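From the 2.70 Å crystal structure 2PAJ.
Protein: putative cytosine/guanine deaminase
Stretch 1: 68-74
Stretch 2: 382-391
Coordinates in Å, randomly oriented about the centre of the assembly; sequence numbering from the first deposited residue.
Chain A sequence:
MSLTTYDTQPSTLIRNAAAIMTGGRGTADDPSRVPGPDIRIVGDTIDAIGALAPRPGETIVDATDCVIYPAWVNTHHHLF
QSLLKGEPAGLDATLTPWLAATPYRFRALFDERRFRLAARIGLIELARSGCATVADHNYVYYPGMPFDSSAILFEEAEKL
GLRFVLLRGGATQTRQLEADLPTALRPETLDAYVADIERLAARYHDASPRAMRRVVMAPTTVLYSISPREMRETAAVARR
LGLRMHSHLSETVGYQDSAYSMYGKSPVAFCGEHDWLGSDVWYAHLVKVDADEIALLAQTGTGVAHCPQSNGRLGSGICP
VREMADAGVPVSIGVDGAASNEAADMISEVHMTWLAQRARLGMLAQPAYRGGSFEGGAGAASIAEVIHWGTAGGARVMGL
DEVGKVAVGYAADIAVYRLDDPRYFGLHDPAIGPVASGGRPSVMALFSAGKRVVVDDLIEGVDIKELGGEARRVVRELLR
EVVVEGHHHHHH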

ATOM      1  N   ILE A  68      16.169  -8.171   9.197  1.00 52.27           N
ATOM      2  CA  ILE A  68      15.975  -7.266   8.079  1.00 52.03           C
ATOM      3  C   ILE A  68      14.952  -7.853   7.114  1.00 51.96           C
ATOM      4  O   ILE A  68      14.962  -9.049   6.828  1.00 52.70           O
ATOM      5  CB  ILE A  68      17.326  -6.989   7.354  1.00 51.60           C
ATOM      6  CG1 ILE A  68      18.243  -6.188   8.282  1.00 48.12           C
ATOM      7  CG2 ILE A  68      17.095  -6.214   6.071  1.00 50.24           C
ATOM      8  CD1 ILE A  68      19.592  -5.887   7.709  1.00 47.86           C
ATOM      9  N   TYR A  69      14.060  -6.987   6.645  1.00 52.05           N
ATOM     10  CA  TYR A  69      12.976  -7.316   5.719  1.00 51.94           C
ATOM     11  C   TYR A  69      12.952  -6.178   4.701  1.00 51.57           C
ATOM     12  O   TYR A  69      13.511  -5.102   4.944  1.00 50.64           O
ATOM     13  CB  TYR A  69      11.625  -7.240   6.448  1.00 53.90           C
ATOM     14  CG  TYR A  69      11.043  -8.481   7.115  1.00 55.11           C
ATOM     15  CD1 TYR A  69      11.838  -9.355   7.865  1.00 56.67           C
ATOM     16  CD2 TYR A  69       9.661  -8.727   7.055  1.00 56.17           C
ATOM     17  CE1 TYR A  69      11.277 -10.437   8.538  1.00 58.47           C
ATOM     18  CE2 TYR A  69       9.091  -9.800   7.723  1.00 57.74           C
ATOM     19  CZ  TYR A  69       9.902 -10.650   8.465  1.00 58.59           C
ATOM     20  OH  TYR A  69       9.332 -11.693   9.153  1.00 57.96           O
ATOM     21  N   PRO A  70      12.343  -6.401   3.531  1.00 50.93           N
ATOM     22  CA  PRO A  70      12.313  -5.268   2.609  1.00 50.27           C
ATOM     23  C   PRO A  70      11.095  -4.486   3.126  1.00 50.05           C
ATOM     24  O   PRO A  70      10.161  -5.093   3.652  1.00 51.07           O
ATOM     25  CB  PRO A  70      12.089  -5.930   1.252  1.00 49.83           C
ATOM     26  CG  PRO A  70      11.373  -7.162   1.578  1.00 50.18           C
ATOM     27  CD  PRO A  70      12.071  -7.656   2.818  1.00 51.54           C
ATOM     28  N   ALA A  71      11.108  -3.158   3.047  1.00 49.49           N
ATOM     29  CA  ALA A  71       9.974  -2.367   3.533  1.00 48.23           C
ATOM     30  C   ALA A  71       8.666  -2.826   2.866  1.00 48.26           C
ATOM     31  O   ALA A  71       8.676  -3.296   1.732  1.00 49.72           O
ATOM     32  CB  ALA A  71      10.226  -0.883   3.273  1.00 47.15           C
ATOM     33  N   TRP A  72       7.542  -2.704   3.563  1.00 47.60           N
ATOM     34  CA  TRP A  72       6.274  -3.145   2.993  1.00 46.87           C
ATOM     35  C   TRP A  72       5.764  -2.246   1.873  1.00 46.42           C
ATOM     36  O   TRP A  72       6.083  -1.063   1.792  1.00 46.65           O
ATOM     37  CB  TRP A  72       5.172  -3.209   4.061  1.00 48.68           C
ATOM     38  CG  TRP A  72       5.462  -4.070   5.240  1.00 47.62           C
ATOM     39  CD1 TRP A  72       5.710  -3.659   6.521  1.00 47.20           C
ATOM     40  CD2 TRP A  72       5.606  -5.492   5.237  1.00 47.78           C
ATOM     41  NE1 TRP A  72       6.013  -4.736   7.310  1.00 49.52           N
ATOM     42  CE2 TRP A  72       5.956  -5.878   6.550  1.00 50.15           C
ATOM     43  CE3 TRP A  72       5.481  -6.483   4.251  1.00 48.37           C
ATOM     44  CZ2 TRP A  72       6.182  -7.215   6.908  1.00 50.03           C
ATOM     45  CZ3 TRP A  72       5.704  -7.804   4.599  1.00 47.24           C
ATOM     46  CH2 TRP A  72       6.053  -8.160   5.922  1.00 49.23           C
ATOM     47  N   VAL A  73       4.954  -2.841   1.013  1.00 45.80           N
ATOM     48  CA  VAL A  73       4.329  -2.153  -0.099  1.00 45.53           C
ATOM     49  C   VAL A  73       2.822  -2.371   0.059  1.00 45.28           C
ATOM     50  O   VAL A  73       2.320  -3.480  -0.111  1.00 45.63           O
ATOM     51  CB  VAL A  73       4.790  -2.736  -1.452  1.00 45.80           C
ATOM     52  CG1 VAL A  73       4.195  -1.933  -2.595  1.00 45.67           C
ATOM     53  CG2 VAL A  73       6.295  -2.725  -1.528  1.00 44.45           C
ATOM     54  N   ASN A  74       2.112  -1.311   0.414  1.00 45.23           N
ATOM     55  CA  ASN A  74       0.669  -1.371   0.582  1.00 45.28           C
ATOM     56  C   ASN A  74       0.034  -1.015  -0.755  1.00 43.82           C
ATOM     57  O   ASN A  74       0.267   0.063  -1.277  1.00 44.27           O
ATOM     58  CB  ASN A  74       0.232  -0.379   1.662  1.00 47.17           C
ATOM     59  CG  ASN A  74      -1.269  -0.248   1.761  1.00 50.81           C
ATOM     60  OD1 ASN A  74      -1.951  -1.157   2.219  1.00 53.57           O
ATOM     61  ND2 ASN A  74      -1.794   0.892   1.320  1.00 52.50           N
ATOM     62  N   SER A 382       4.045 -20.368   3.489  1.00 60.16           N
ATOM     63  CA  SER A 382       5.169 -20.011   4.340  1.00 58.35           C
ATOM     64  C   SER A 382       5.206 -18.525   4.676  1.00 57.95           C
ATOM     65  O   SER A 382       4.410 -17.738   4.164  1.00 57.27           O
ATOM     66  CB  SER A 382       6.472 -20.417   3.645  1.00 58.44           C
ATOM     67  OG  SER A 382       6.518 -19.905   2.328  1.00 55.17           O
ATOM     68  N   ILE A 383       6.132 -18.154   5.555  1.00 57.23           N
ATOM     69  CA  ILE A 383       6.310 -16.764   5.943  1.00 56.17           C
ATOM     70  C   ILE A 383       6.910 -16.018   4.753  1.00 55.80           C
ATOM     71  O   ILE A 383       6.559 -14.870   4.501  1.00 56.30           O
ATOM     72  CB  ILE A 383       7.268 -16.626   7.171  1.00 56.39           C
ATOM     73  CG1 ILE A 383       6.561 -17.079   8.453  1.00 54.59           C
ATOM     74  CG2 ILE A 383       7.757 -15.181   7.318  1.00 53.97           C
ATOM     75  CD1 ILE A 383       6.517 -18.579   8.629  1.00 56.03           C
ATOM     76  N   ALA A 384       7.811 -16.678   4.026  1.00 54.49           N
ATOM     77  CA  ALA A 384       8.462 -16.083   2.861  1.00 53.30           C
ATOM     78  C   ALA A 384       7.409 -15.836   1.801  1.00 52.77           C
ATOM     79  O   ALA A 384       7.410 -14.824   1.111  1.00 52.07           O
ATOM     80  CB  ALA A 384       9.531 -17.019   2.318  1.00 51.27           C
ATOM     81  N   GLU A 385       6.510 -16.797   1.689  1.00 54.18           N
ATOM     82  CA  GLU A 385       5.408 -16.762   0.749  1.00 54.76           C
ATOM     83  C   GLU A 385       4.651 -15.456   0.933  1.00 54.29           C
ATOM     84  O   GLU A 385       4.370 -14.740  -0.016  1.00 54.56           O
ATOM     85  CB  GLU A 385       4.506 -17.943   1.061  1.00 58.28           C
ATOM     86  CG  GLU A 385       4.008 -18.723  -0.121  1.00 62.69           C
ATOM     87  CD  GLU A 385       2.832 -18.060  -0.758  1.00 64.03           C
ATOM     88  OE1 GLU A 385       2.080 -18.741  -1.494  1.00 65.30           O
ATOM     89  OE2 GLU A 385       2.675 -16.845  -0.521  1.00 63.92           O
ATOM     90  N   VAL A 386       4.332 -15.153   2.181  1.00 54.04           N
ATOM     91  CA  VAL A 386       3.605 -13.946   2.531  1.00 53.76           C
ATOM     92  C   VAL A 386       4.460 -12.680   2.457  1.00 55.40           C
ATOM     93  O   VAL A 386       3.976 -11.619   2.070  1.00 56.54           O
ATOM     94  CB  VAL A 386       3.018 -14.096   3.942  1.00 51.83           C
ATOM     95  CG1 VAL A 386       2.262 -12.848   4.346  1.00 50.60           C
ATOM     96  CG2 VAL A 386       2.114 -15.322   3.978  1.00 51.56           C
ATOM     97  N   ILE A 387       5.730 -12.790   2.828  1.00 55.39           N
ATOM     98  CA  ILE A 387       6.617 -11.639   2.782  1.00 53.77           C
ATOM     99  C   ILE A 387       6.739 -11.187   1.337  1.00 52.91           C
ATOM    100  O   ILE A 387       6.930 -10.012   1.058  1.00 52.49           O
ATOM    101  CB  ILE A 387       8.024 -11.977   3.344  1.00 53.69           C
ATOM    102  CG1 ILE A 387       7.948 -12.205   4.856  1.00 52.99           C
ATOM    103  CG2 ILE A 387       8.989 -10.843   3.053  1.00 51.63           C
ATOM    104  CD1 ILE A 387       9.265 -12.641   5.474  1.00 53.95           C
ATOM    105  N   HIS A 388       6.615 -12.131   0.418  1.00 52.38           N
ATOM    106  CA  HIS A 388       6.704 -11.813  -0.997  1.00 51.89           C
ATOM    107  C   HIS A 388       5.510 -10.967  -1.388  1.00 50.70           C
ATOM    108  O   HIS A 388       5.659  -9.924  -2.020  1.00 50.70           O
ATOM    109  CB  HIS A 388       6.706 -13.086  -1.839  1.00 52.47           C
ATOM    110  CG  HIS A 388       6.972 -12.832  -3.282  1.00 54.05           C
ATOM    111  ND1 HIS A 388       6.136 -13.274  -4.283  1.00 55.52           N
ATOM    112  CD2 HIS A 388       7.965 -12.149  -3.892  1.00 54.49           C
ATOM    113  CE1 HIS A 388       6.602 -12.871  -5.450  1.00 55.50           C
ATOM    114  NE2 HIS A 388       7.711 -12.186  -5.239  1.00 57.04           N
ATOM    115  N   TRP A 389       4.325 -11.433  -1.009  1.00 48.37           N
ATOM    116  CA  TRP A 389       3.084 -10.733  -1.312  1.00 46.27           C
ATOM    117  C   TRP A 389       3.095  -9.307  -0.785  1.00 45.68           C
ATOM    118  O   TRP A 389       2.656  -8.387  -1.469  1.00 45.05           O
ATOM    119  CB  TRP A 389       1.902 -11.480  -0.703  1.00 45.71           C
ATOM    120  CG  TRP A 389       1.636 -12.795  -1.335  1.00 48.28           C
ATOM    121  CD1 TRP A 389       2.082 -13.225  -2.552  1.00 46.72           C
ATOM    122  CD2 TRP A 389       0.768 -13.827  -0.844  1.00 49.23           C
ATOM    123  NE1 TRP A 389       1.545 -14.452  -2.860  1.00 47.88           N
ATOM    124  CE2 TRP A 389       0.728 -14.848  -1.833  1.00 49.45           C
ATOM    125  CE3 TRP A 389       0.010 -13.987   0.328  1.00 49.84           C
ATOM    126  CZ2 TRP A 389      -0.041 -16.020  -1.686  1.00 50.65           C
ATOM    127  CZ3 TRP A 389      -0.753 -15.146   0.475  1.00 51.69           C
ATOM    128  CH2 TRP A 389      -0.774 -16.148  -0.533  1.00 50.96           C
ATOM    129  N   GLY A 390       3.623  -9.133   0.424  1.00 45.04           N
ATOM    130  CA  GLY A 390       3.658  -7.823   1.056  1.00 44.32           C
ATOM    131  C   GLY A 390       4.761  -6.885   0.621  1.00 43.19           C
ATOM    132  O   GLY A 390       4.776  -5.715   1.017  1.00 42.12           O
ATOM    133  N   THR A 391       5.677  -7.390  -0.196  1.00 43.08           N
ATOM    134  CA  THR A 391       6.789  -6.579  -0.671  1.00 44.13           C
ATOM    135  C   THR A 391       6.910  -6.580  -2.194  1.00 44.60           C
ATOM    136  O   THR A 391       6.200  -5.846  -2.867  1.00 45.12           O
ATOM    137  CB  THR A 391       8.143  -7.034  -0.028  1.00 44.02           C
ATOM    138  OG1 THR A 391       8.408  -8.395  -0.376  1.00 42.92           O
ATOM    139  CG2 THR A 391       8.082  -6.930   1.496  1.00 40.73           C
TER
HETATM  140  O   HOH W   1       1.868  -5.755  -1.561  1.00 40.16           O

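Where a strand runs past a helix, apolar side chains can hold the bodies together while a single backbone hydrogen bond joins the two main chains. This putative deaminase offers a compact example, joining segments more than 300 residues apart in sequence. Ile68 lies out of reach, and the contact opens with Tyr69. Its CA-to-CB bond points sideways, yet the ring end swings nearer, bringing Tyr69 CE2 within 3.6 Å of Ile387 CD1. Pro70 points toward the helix, and its CG packs 3.3 Å from Thr391 CG2, a tight apolar approach. Thr391 CG2 faces the strand, while Thr391 OG1 turns back on its own helix, donating to Ile387 O at 2.6 Å. Ala71 directs its side chain away.

Trp72 meets the helix where Gly390 leaves room: a CB modelled there would lie 2.8 Å from Trp72 CZ3, a clash. Gly390 O sits at the indole edge, 3.4 Å from Trp72 CE3. Gly390 O also accepts the one direct hydrogen bond across the contact, from Val73 N at 2.9 Å and nearly straight, with an N-H...O angle of 164°. Val73 also lays CG2 3.4 Å from Thr391 O, while a water reaches both Val73 O and Trp389 O, each at 2.7 Å from the water O. Asn74 then turns away.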